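Local coordinates for protein cellobiose 2-epimerase (Spirochaeta thermophila DSM 6192, PDB 5ZIG) that probably catalyses the reversible epimerization of cellobiose to 4-O-beta-D-glucopyranosyl-D-mannose, as a member of the N-acylglucosamine 2-epimerase family, at residues A[332-335]-A[336-339]; A[274-277]-A[278-282]; A[319-322]-A[323-327]; A[343-346]-A[347-351]. One frame throughout, in Å; residues are numbered along the deposited sequence.

Interaction 1 of 4, residues A[332-335]-A[336-339]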
loop_
_atom_site.group_PDB
_atom_site.type_symbol
_atom_site.label_atom_id
_atom_site.label_comp_id
_atom_site.label_asym_id
_atom_site.label_seq_id
_atom_site.Cartn_x
_atom_site.Cartn_y
_atom_site.Cartn_z
ATOM N N PHE A 332 -22.055 -1.015 -0.355
ATOM C CA PHE A 332 -23.221 -1.832 -0.646
ATOM C C PHE A 332 -24.149 -1.994 0.552
ATOM O O PHE A 332 -25.202 -2.630 0.421
ATOM C CB PHE A 332 -22.770 -3.202 -1.178
ATOM C CG PHE A 332 -21.847 -3.110 -2.375
ATOM C CD1 PHE A 332 -22.343 -2.755 -3.628
ATOM C CD2 PHE A 332 -20.481 -3.349 -2.245
ATOM C CE1 PHE A 332 -21.496 -2.662 -4.733
ATOM C CE2 PHE A 332 -19.633 -3.247 -3.339
ATOM C CZ PHE A 332 -20.142 -2.900 -4.586
ATOM N N GLU A 333 -23.780 -1.446 1.707
ATOM C CA GLU A 333 -24.635 -1.410 2.891
ATOM C C GLU A 333 -25.119 -2.805 3.285
ATOM O O GLU A 333 -26.264 -3.000 3.705
ATOM C CB GLU A 333 -25.808 -0.452 2.674
ATOM C CG GLU A 333 -25.394 0.899 2.108
ATOM C CD GLU A 333 -26.570 1.849 1.977
ATOM O OE1 GLU A 333 -26.759 2.695 2.879
ATOM O OE2 GLU A 333 -27.311 1.736 0.976
ATOM N N GLU A 334 -24.236 -3.789 3.144
ATOM C CA GLU A 334 -24.546 -5.149 3.557
ATOM C C GLU A 334 -23.749 -5.472 4.813
ATOM O O GLU A 334 -22.529 -5.694 4.727
ATOM C CB GLU A 334 -24.240 -6.148 2.440
ATOM C CG GLU A 334 -25.241 -6.076 1.288
ATOM C CD GLU A 334 -24.999 -7.140 0.228
ATOM O OE1 GLU A 334 -23.827 -7.553 0.063
ATOM O OE2 GLU A 334 -25.974 -7.546 -0.448
ATOM N N PRO A 335 -24.389 -5.502 5.989
ATOM C CA PRO A 335 -23.632 -5.605 7.243
ATOM C C PRO A 335 -22.721 -6.818 7.328
ATOM O O PRO A 335 -21.801 -6.815 8.151
ATOM C CB PRO A 335 -24.740 -5.670 8.309
ATOM C CG PRO A 335 -25.894 -5.003 7.674
ATOM C CD PRO A 335 -25.837 -5.446 6.243
ATOM N N ARG A 336 -22.954 -7.862 6.534
ATOM C CA ARG A 336 -22.071 -9.023 6.580
ATOM C C ARG A 336 -20.621 -8.662 6.262
ATOM O O ARG A 336 -19.700 -9.350 6.724
ATOM C CB ARG A 336 -22.575 -10.102 5.613
ATOM C CG ARG A 336 -21.746 -11.375 5.614
ATOM C CD ARG A 336 -22.593 -12.611 5.393
ATOM N NE ARG A 336 -21.767 -13.814 5.359
ATOM C CZ ARG A 336 -21.300 -14.427 6.444
ATOM N NH1 ARG A 336 -21.587 -13.948 7.649
ATOM N NH2 ARG A 336 -20.549 -15.516 6.323
ATOM N N TYR A 337 -20.397 -7.595 5.494
ATOM C CA TYR A 337 -19.029 -7.154 5.247
ATOM C C TYR A 337 -18.365 -6.689 6.535
ATOM O O TYR A 337 -17.171 -6.928 6.743
ATOM C CB TYR A 337 -19.005 -6.052 4.191
ATOM C CG TYR A 337 -19.190 -6.582 2.795
ATOM C CD1 TYR A 337 -18.304 -7.503 2.254
ATOM C CD2 TYR A 337 -20.259 -6.164 2.015
ATOM C CE1 TYR A 337 -18.486 -8.008 0.966
ATOM C CE2 TYR A 337 -20.452 -6.656 0.745
ATOM C CZ TYR A 337 -19.564 -7.573 0.215
ATOM O OH TYR A 337 -19.777 -8.046 -1.069
ATOM N N LEU A 338 -19.135 -6.067 7.431
ATOM C CA LEU A 338 -18.601 -5.687 8.734
ATOM C C LEU A 338 -18.262 -6.916 9.579
ATOM O O LEU A 338 -17.266 -6.909 10.312
ATOM C CB LEU A 338 -19.597 -4.788 9.469
ATOM C CG LEU A 338 -19.869 -3.406 8.868
ATOM C CD1 LEU A 338 -20.851 -2.599 9.710
ATOM C CD2 LEU A 338 -18.551 -2.640 8.663
ATOM N N ASP A 339 -19.093 -7.967 9.508
ATOM C CA ASP A 339 -18.766 -9.225 10.175
ATOM C C ASP A 339 -17.384 -9.705 9.747
ATOM O O ASP A 339 -16.559 -10.121 10.575
ATOM C CB ASP A 339 -19.811 -10.303 9.845
ATOM C CG ASP A 339 -21.205 -9.995 10.407
ATOM O OD1 ASP A 339 -21.304 -9.321 11.447
ATOM O OD2 ASP A 339 -22.208 -10.430 9.801
HETATM O O HOH W 1 -22.064 -7.891 -2.229
#
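Glu334 and Tyr337 lie side by side and point the same way, the carboxylate plane turned 29° from the phenol ring. Glu334 CB lies 4.0 Å from Tyr337 CD2, and farther out Glu334 OE1 returns to within 3.6 Å of Tyr337 CE2. With CG set opposite the carbonyl carbon (chi1 -72°) and the chain extended beyond it, the carboxylate arrives beside the outer part of the ring, close enough for a water to span to the hydroxyl. Phe332 meets the same ring obliquely and loosely, its CD2 4.5 Å from Tyr337 CE2.

The backbone turns sharply here, between helix 315-332 and helix 336-352. Glu333 leaves helical geometry with a positive phi, and the new helix starts with Tyr337 N bonded to Glu334 O at 3.0 Å. Pro335 suits the first turn because the amide hydrogen it lacks is not needed there, while its carbonyl receives Asp339 N at 3.2 Å. Tyr337 also packs on Met285 of helix 275-294 and on Phe325, and Arg336 forms a salt bridge with Asp293.

Tyrosine thus combines a buried ring with a satisfied hydroxyl: Tyr337 OH donates a hydrogen bond to the water at 2.6 Å, and the water donates one to Glu334 OE1. The carboxylate's negative charge, which has a long, weak second partner in Arg282, would be expected to strengthen this chain of bonds.

Interaction 2 of 4, residues A[274-277]-A[278-282]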
loop_
_atom_site.group_PDB
_atom_site.type_symbol
_atom_site.label_atom_id
_atom_site.label_comp_id
_atom_site.label_asym_id
_atom_site.label_seq_id
_atom_site.Cartn_x
_atom_site.Cartn_y
_atom_site.Cartn_z
ATOM N N PRO A 274 -20.597 5.815 -9.432
ATOM C CA PRO A 274 -21.356 5.320 -10.588
ATOM C C PRO A 274 -21.764 3.867 -10.426
ATOM O O PRO A 274 -21.054 3.063 -9.822
ATOM C CB PRO A 274 -20.378 5.491 -11.758
ATOM C CG PRO A 274 -19.491 6.622 -11.319
ATOM C CD PRO A 274 -19.330 6.448 -9.838
ATOM N N GLU A 275 -22.934 3.540 -10.979
ATOM C CA GLU A 275 -23.445 2.175 -10.909
ATOM C C GLU A 275 -22.553 1.199 -11.659
ATOM O O GLU A 275 -22.418 0.043 -11.243
ATOM C CB GLU A 275 -24.866 2.117 -11.468
ATOM C CG GLU A 275 -25.861 2.971 -10.705
ATOM C CD GLU A 275 -25.946 2.605 -9.229
ATOM O OE1 GLU A 275 -25.736 1.421 -8.889
ATOM O OE2 GLU A 275 -26.221 3.507 -8.408
ATOM N N TRP A 276 -21.947 1.630 -12.771
ATOM C CA TRP A 276 -21.014 0.742 -13.455
ATOM C C TRP A 276 -19.858 0.350 -12.539
ATOM O O TRP A 276 -19.404 -0.802 -12.561
ATOM C CB TRP A 276 -20.514 1.376 -14.762
ATOM C CG TRP A 276 -19.708 2.662 -14.657
ATOM C CD1 TRP A 276 -20.169 3.940 -14.856
ATOM C CD2 TRP A 276 -18.299 2.786 -14.381
ATOM N NE1 TRP A 276 -19.139 4.844 -14.701
ATOM C CE2 TRP A 276 -17.985 4.162 -14.405
ATOM C CE3 TRP A 276 -17.276 1.865 -14.111
ATOM C CZ2 TRP A 276 -16.695 4.639 -14.160
ATOM C CZ3 TRP A 276 -15.987 2.344 -13.873
ATOM C CH2 TRP A 276 -15.714 3.720 -13.902
ATOM N N PHE A 277 -19.390 1.279 -11.697
ATOM C CA PHE A 277 -18.305 0.950 -10.779
ATOM C C PHE A 277 -18.762 -0.040 -9.706
ATOM O O PHE A 277 -18.082 -1.040 -9.434
ATOM C CB PHE A 277 -17.743 2.219 -10.129
ATOM C CG PHE A 277 -16.652 1.925 -9.129
ATOM C CD1 PHE A 277 -15.380 1.599 -9.559
ATOM C CD2 PHE A 277 -16.925 1.889 -7.773
ATOM C CE1 PHE A 277 -14.379 1.271 -8.641
ATOM C CE2 PHE A 277 -15.936 1.575 -6.850
ATOM C CZ PHE A 277 -14.658 1.265 -7.286
ATOM N N LEU A 278 -19.912 0.222 -9.079
ATOM C CA LEU A 278 -20.462 -0.741 -8.130
ATOM C C LEU A 278 -20.591 -2.119 -8.761
ATOM O O LEU A 278 -20.079 -3.110 -8.223
ATOM C CB LEU A 278 -21.815 -0.254 -7.598
ATOM C CG LEU A 278 -21.782 1.048 -6.796
ATOM C CD1 LEU A 278 -23.179 1.398 -6.338
ATOM C CD2 LEU A 278 -20.863 0.956 -5.594
ATOM N N SER A 279 -21.250 -2.201 -9.921
ATOM C CA SER A 279 -21.434 -3.499 -10.573
ATOM C C SER A 279 -20.101 -4.162 -10.889
ATOM O O SER A 279 -19.964 -5.386 -10.777
ATOM C CB SER A 279 -22.256 -3.339 -11.852
ATOM O OG SER A 279 -23.477 -2.703 -11.560
ATOM N N TRP A 280 -19.108 -3.370 -11.277
ATOM C CA TRP A 280 -17.783 -3.906 -11.566
ATOM C C TRP A 280 -17.137 -4.494 -10.316
ATOM O O TRP A 280 -16.669 -5.639 -10.316
ATOM C CB TRP A 280 -16.914 -2.796 -12.141
ATOM C CG TRP A 280 -15.466 -3.126 -12.305
ATOM C CD1 TRP A 280 -14.930 -4.352 -12.518
ATOM C CD2 TRP A 280 -14.366 -2.202 -12.274
ATOM N NE1 TRP A 280 -13.561 -4.258 -12.624
ATOM C CE2 TRP A 280 -13.190 -2.946 -12.488
ATOM C CE3 TRP A 280 -14.265 -0.814 -12.118
ATOM C CZ2 TRP A 280 -11.915 -2.348 -12.539
ATOM C CZ3 TRP A 280 -12.997 -0.221 -12.160
ATOM C CH2 TRP A 280 -11.846 -0.990 -12.372
ATOM N N ILE A 281 -17.107 -3.716 -9.238
ATOM C CA ILE A 281 -16.283 -4.062 -8.090
ATOM C C ILE A 281 -16.959 -5.109 -7.209
ATOM O O ILE A 281 -16.278 -5.894 -6.540
ATOM C CB ILE A 281 -15.947 -2.759 -7.333
ATOM C CG1 ILE A 281 -14.710 -2.113 -7.950
ATOM C CG2 ILE A 281 -15.747 -2.986 -5.839
ATOM C CD1 ILE A 281 -13.458 -2.952 -7.823
ATOM N N ARG A 282 -18.296 -5.164 -7.215
ATOM C CA ARG A 282 -19.015 -6.050 -6.297
ATOM C C ARG A 282 -18.582 -7.508 -6.413
ATOM O O ARG A 282 -18.295 -8.128 -5.374
ATOM C CB ARG A 282 -20.526 -5.898 -6.516
ATOM C CG ARG A 282 -21.367 -6.214 -5.266
ATOM C CD ARG A 282 -22.804 -6.564 -5.612
ATOM N NE ARG A 282 -23.737 -5.517 -5.200
ATOM C CZ ARG A 282 -24.454 -5.544 -4.076
ATOM N NH1 ARG A 282 -24.358 -6.575 -3.242
ATOM N NH2 ARG A 282 -25.274 -4.539 -3.790
#
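Apolar contacts between Phe277, Trp280 and Ile281 form the buried side of the first two turns of helix 275-294. Ile281 CG1 lies over one face of the Phe277 ring, 3.4 Å from Phe277 CZ. The Phe277 and Trp280 rings meet obliquely, their planes at 88°, with Phe277 CD1 3.7 Å from Trp280 CE3. Trp276 runs alongside Trp280 and presents its edge to it, Trp276 CZ3 4.0 Å from Trp280 CE3; its chi1 of 63° places CG between the backbone N and the carbonyl carbon.

Of the polar contacts, the Pro274 carbonyl, at the N-cap position, accepts Leu278 N at 3.2 Å. Glu275 O takes two donors, Ser279 N at 2.9 Å and Ser279 OG at 3.0 Å, the hydroxyl from above the carbonyl plane. Serine suits this exposed position because its short side chain can bend back to the preceding turn. Glu275 folds at chi2, bringing OE1 to 3.6 Å from Leu278 CD1.

Phe277 and Ile281 face helix 251-269 through Thr262 and Leu261. Trp280 reaches Phe224 of helix 211-228, bonds through NE1 to Ala229 O and makes a cation-pi contact with Arg225, while Leu278 covers Leu331 and Phe332 of helix 315-332.

Interaction 3 of 4, residues A[319-322]-A[323-327]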
loop_
_atom_site.group_PDB
_atom_site.type_symbol
_atom_site.label_atom_id
_atom_site.label_comp_id
_atom_site.label_asym_id
_atom_site.label_seq_id
_atom_site.Cartn_x
_atom_site.Cartn_y
_atom_site.Cartn_z
ATOM N N ALA A 319 -4.429 -6.939 6.774
ATOM C CA ALA A 319 -4.633 -5.553 6.950
ATOM C C ALA A 319 -5.489 -5.002 5.833
ATOM O O ALA A 319 -6.437 -4.333 6.078
ATOM C CB ALA A 319 -3.333 -4.830 7.008
ATOM N N GLU A 320 -5.139 -5.316 4.606
ATOM C CA GLU A 320 -5.906 -4.781 3.485
ATOM C C GLU A 320 -7.294 -5.391 3.415
ATOM O O GLU A 320 -8.238 -4.730 2.971
ATOM C CB GLU A 320 -5.172 -5.018 2.166
ATOM C CG GLU A 320 -3.876 -4.251 2.049
ATOM C CD GLU A 320 -4.086 -2.796 2.270
ATOM O OE1 GLU A 320 -5.200 -2.317 1.949
ATOM O OE2 GLU A 320 -3.156 -2.132 2.771
ATOM N N ALA A 321 -7.423 -6.657 3.805
ATOM C CA ALA A 321 -8.740 -7.267 3.862
ATOM C C ALA A 321 -9.623 -6.546 4.873
ATOM O O ALA A 321 -10.821 -6.376 4.637
ATOM C CB ALA A 321 -8.613 -8.752 4.188
ATOM N N PHE A 322 -9.034 -6.046 5.961
ATOM C CA PHE A 322 -9.795 -5.249 6.926
ATOM C C PHE A 322 -10.341 -3.964 6.286
ATOM O O PHE A 322 -11.552 -3.699 6.333
ATOM C CB PHE A 322 -8.900 -4.934 8.132
ATOM C CG PHE A 322 -9.540 -4.080 9.157
ATOM C CD1 PHE A 322 -10.670 -4.533 9.859
ATOM C CD2 PHE A 322 -9.029 -2.825 9.446
ATOM C CE1 PHE A 322 -11.268 -3.740 10.823
ATOM C CE2 PHE A 322 -9.625 -2.017 10.400
ATOM C CZ PHE A 322 -10.747 -2.479 11.099
ATOM N N VAL A 323 -9.468 -3.154 5.670
ATOM C CA VAL A 323 -9.940 -1.907 5.061
ATOM C C VAL A 323 -10.911 -2.207 3.937
ATOM O O VAL A 323 -11.924 -1.517 3.768
ATOM C CB VAL A 323 -8.758 -1.053 4.581
ATOM C CG1 VAL A 323 -9.256 0.289 4.098
ATOM C CG2 VAL A 323 -7.779 -0.859 5.721
ATOM N N GLY A 324 -10.667 -3.295 3.212
ATOM C CA GLY A 324 -11.524 -3.633 2.097
ATOM C C GLY A 324 -12.922 -4.021 2.529
ATOM O O GLY A 324 -13.896 -3.690 1.857
ATOM N N PHE A 325 -13.039 -4.722 3.663
ATOM C CA PHE A 325 -14.351 -5.151 4.113
ATOM C C PHE A 325 -15.155 -3.972 4.649
ATOM O O PHE A 325 -16.374 -3.910 4.455
ATOM C CB PHE A 325 -14.209 -6.265 5.159
ATOM C CG PHE A 325 -13.822 -7.593 4.570
ATOM C CD1 PHE A 325 -14.444 -8.055 3.417
ATOM C CD2 PHE A 325 -12.854 -8.377 5.163
ATOM C CE1 PHE A 325 -14.093 -9.272 2.861
ATOM C CE2 PHE A 325 -12.505 -9.591 4.625
ATOM C CZ PHE A 325 -13.120 -10.041 3.474
ATOM N N LEU A 326 -14.491 -3.030 5.331
ATOM C CA LEU A 326 -15.165 -1.816 5.774
ATOM C C LEU A 326 -15.662 -1.003 4.589
ATOM O O LEU A 326 -16.801 -0.492 4.594
ATOM C CB LEU A 326 -14.226 -0.984 6.634
ATOM C CG LEU A 326 -13.735 -1.594 7.954
ATOM C CD1 LEU A 326 -12.760 -0.624 8.597
ATOM C CD2 LEU A 326 -14.893 -1.967 8.936
ATOM N N ASN A 327 -14.814 -0.882 3.559
ATOM C CA ASN A 327 -15.178 -0.158 2.350
ATOM C C ASN A 327 -16.376 -0.799 1.664
ATOM O O ASN A 327 -17.237 -0.101 1.132
ATOM C CB ASN A 327 -13.976 -0.123 1.394
ATOM C CG ASN A 327 -14.212 0.773 0.201
ATOM O OD1 ASN A 327 -14.294 1.992 0.323
ATOM N ND2 ASN A 327 -14.323 0.168 -0.962
#
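Phe322 and Leu326, one turn apart on helix 315-332, make a CH-pi contact inside the helical barrel of the N-acylglucosamine 2-epimerase family, an (alpha/alpha)6 fold. This is the tight part: Leu326 CD1 sits over one face of the phenyl ring, 4.0 Å from its centroid and 24° off the normal. The ring comes there because Phe322 CG lies opposite its own backbone N (chi1 178°), which sends the phenyl outward from the helix, where Leu326 of the next turn can reach over it; the methyl lies nearest to Phe322 CZ. A branched leucine suits the place, as one methyl can cover the ring while the other turns elsewhere.

The contact on another flank is looser, Val323 CG2 standing 4.4 Å from Phe322 CD2. This loosening does not mark a solvent side, since every touching residue is buried; other helices cover the flanks. Phe325 packs against Val344 and Met285, and Val323 against Trp259 and Ala389. Glu320 is buried, and its carboxylate oxygens are bonded by Trp259, Arg388 and His385; Asn327 is likewise bonded, to Arg396 and Thr262.

Gly324 contributes no side chain and takes part through its backbone, Gly324 N donating to Glu320 O at 2.8 Å.

Interaction 4 of 4, residues A[343-346]-A[347-351]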
loop_
_atom_site.group_PDB
_atom_site.type_symbol
_atom_site.label_atom_id
_atom_site.label_comp_id
_atom_site.label_asym_id
_atom_site.label_seq_id
_atom_site.Cartn_x
_atom_site.Cartn_y
_atom_site.Cartn_z
ATOM N N THR A 343 -14.015 -10.068 11.856
ATOM C CA THR A 343 -13.339 -11.366 11.880
ATOM C C THR A 343 -11.862 -11.230 11.546
ATOM O O THR A 343 -11.004 -11.823 12.213
ATOM C CB THR A 343 -14.019 -12.328 10.898
ATOM O OG1 THR A 343 -15.296 -12.709 11.413
ATOM C CG2 THR A 343 -13.178 -13.587 10.675
ATOM N N VAL A 344 -11.547 -10.470 10.492
ATOM C CA VAL A 344 -10.153 -10.294 10.100
ATOM C C VAL A 344 -9.394 -9.566 11.197
ATOM O O VAL A 344 -8.263 -9.938 11.533
ATOM C CB VAL A 344 -10.065 -9.557 8.742
ATOM C CG1 VAL A 344 -8.668 -8.965 8.531
ATOM C CG2 VAL A 344 -10.401 -10.523 7.616
ATOM N N TRP A 345 -10.015 -8.548 11.804
ATOM C CA TRP A 345 -9.304 -7.767 12.813
ATOM C C TRP A 345 -8.996 -8.609 14.044
ATOM O O TRP A 345 -7.917 -8.488 14.636
ATOM C CB TRP A 345 -10.111 -6.528 13.223
ATOM C CG TRP A 345 -9.355 -5.740 14.258
ATOM C CD1 TRP A 345 -9.619 -5.667 15.596
ATOM C CD2 TRP A 345 -8.166 -4.968 14.041
ATOM N NE1 TRP A 345 -8.681 -4.871 16.227
ATOM C CE2 TRP A 345 -7.774 -4.439 15.297
ATOM C CE3 TRP A 345 -7.396 -4.663 12.904
ATOM C CZ2 TRP A 345 -6.653 -3.625 15.447
ATOM C CZ3 TRP A 345 -6.295 -3.856 13.057
ATOM C CH2 TRP A 345 -5.920 -3.357 14.325
ATOM N N ARG A 346 -9.945 -9.458 14.447
ATOM C CA ARG A 346 -9.708 -10.385 15.547
ATOM C C ARG A 346 -8.529 -11.299 15.237
ATOM O O ARG A 346 -7.680 -11.548 16.102
ATOM C CB ARG A 346 -10.990 -11.193 15.812
ATOM C CG ARG A 346 -10.985 -12.013 17.091
ATOM C CD ARG A 346 -10.494 -11.196 18.274
ATOM N NE ARG A 346 -10.621 -11.932 19.527
ATOM C CZ ARG A 346 -10.050 -11.560 20.668
ATOM N NH1 ARG A 346 -9.310 -10.456 20.701
ATOM N NH2 ARG A 346 -10.220 -12.289 21.770
ATOM N N PHE A 347 -8.447 -11.790 13.998
ATOM C CA PHE A 347 -7.315 -12.625 13.623
ATOM C C PHE A 347 -6.001 -11.867 13.804
ATOM O O PHE A 347 -5.036 -12.400 14.370
ATOM C CB PHE A 347 -7.471 -13.114 12.180
ATOM C CG PHE A 347 -6.441 -14.126 11.788
ATOM C CD1 PHE A 347 -6.613 -15.469 12.115
ATOM C CD2 PHE A 347 -5.267 -13.725 11.135
ATOM C CE1 PHE A 347 -5.658 -16.401 11.791
ATOM C CE2 PHE A 347 -4.309 -14.644 10.803
ATOM C CZ PHE A 347 -4.500 -15.995 11.128
ATOM N N ILE A 348 -5.971 -10.609 13.359
ATOM C CA ILE A 348 -4.778 -9.777 13.490
ATOM C C ILE A 348 -4.403 -9.610 14.952
ATOM O O ILE A 348 -3.241 -9.788 15.338
ATOM C CB ILE A 348 -5.002 -8.407 12.827
ATOM C CG1 ILE A 348 -5.253 -8.545 11.329
ATOM C CG2 ILE A 348 -3.817 -7.485 13.101
ATOM C CD1 ILE A 348 -5.796 -7.251 10.701
ATOM N N MET A 349 -5.371 -9.198 15.775
ATOM C CA MET A 349 -5.103 -9.008 17.201
ATOM C C MET A 349 -4.650 -10.304 17.870
ATOM O O MET A 349 -3.765 -10.286 18.735
ATOM C CB MET A 349 -6.353 -8.467 17.906
ATOM C CG MET A 349 -6.689 -7.015 17.554
ATOM S SD MET A 349 -5.442 -5.839 18.104
ATOM C CE MET A 349 -5.895 -5.578 19.816
ATOM N N ASP A 350 -5.240 -11.436 17.478
ATOM C CA ASP A 350 -4.947 -12.704 18.139
ATOM C C ASP A 350 -3.569 -13.246 17.774
ATOM O O ASP A 350 -2.887 -13.837 18.619
ATOM C CB ASP A 350 -6.010 -13.736 17.781
ATOM C CG ASP A 350 -7.265 -13.568 18.587
ATOM O OD1 ASP A 350 -7.144 -13.303 19.799
ATOM O OD2 ASP A 350 -8.358 -13.711 18.004
ATOM N N HIS A 351 -3.153 -13.081 16.527
ATOM C CA HIS A 351 -1.983 -13.825 16.071
ATOM C C HIS A 351 -0.893 -12.970 15.431
ATOM O O HIS A 351 0.289 -13.252 15.641
ATOM C CB HIS A 351 -2.451 -14.925 15.099
ATOM C CG HIS A 351 -3.581 -15.764 15.629
ATOM N ND1 HIS A 351 -3.496 -16.474 16.808
ATOM C CD2 HIS A 351 -4.822 -16.002 15.138
ATOM C CE1 HIS A 351 -4.634 -17.111 17.022
ATOM N NE2 HIS A 351 -5.456 -16.843 16.023
HETATM O O HOH W 2 -10.220 -14.916 20.380
#
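Two consecutive turns of helix 336-352 carry a Met-aromatic contact between Trp345 and Met349 and, on the exposed side, an i to i+4 ion pair between Arg346 and Asp350. Met349 CG lies over one face of the indole toward its rim, 3.2 Å from Trp345 NE1. From there the bent chain, turned at chi2 (-65°) and chi3 (-83°), carries the sulfur to an oblique place 4.5 Å from the centroid of the five-membered ring. A flexible, polarisable methionine can follow the indole. Ile348 takes another part of the same indole, its CD1 3.8 Å from Trp345 CE3, and also meets Val344 CG1 at 4.0 Å.

Arg346 and Asp350 pair by charge rather than by a directed bond, in a geometry that holds for one of two modelled Asp350 conformers and is correspondingly less certain. Asp350 OD1 lies over the centre of the guanidinium face and OD2 is 3.3 Å from Arg346 NE, well out of the guanidinium plane, the two planar groups being 61° apart. A water that donates to OD2, and weakly accepts from Arg346 NH2, bridges this conformer. Long arginine and short aspartate suit an exposed flank.

The buried indole faces helix 7-31, where it packs on Ile14 and Leu18 and bonds through NE1 to Glu17. Val344 lies on Phe322 and Phe325 of helix 315-332, and Ile348 on Gln318 of that helix.

How the interactions relate
From the N terminus, interaction 2 comes first, at the start of helix 275-294; interaction 3 follows in the middle of helix 315-332, interaction 1 at the turn into helix 336-352, and interaction 4 farther along that helix. All are local and in series, so none nests or crosses; only interaction 1 spans a turn joining two helices. Space brings them together: Arg282 and Leu278 of interaction 2 meet Phe332 of interaction 1, Leu338 of interaction 1 packs on Leu326 of interaction 3, and Phe322 of interaction 3 touches Trp345 of interaction 4. Interactions 2 and 4 remain about 15 Å apart at their nearest atoms.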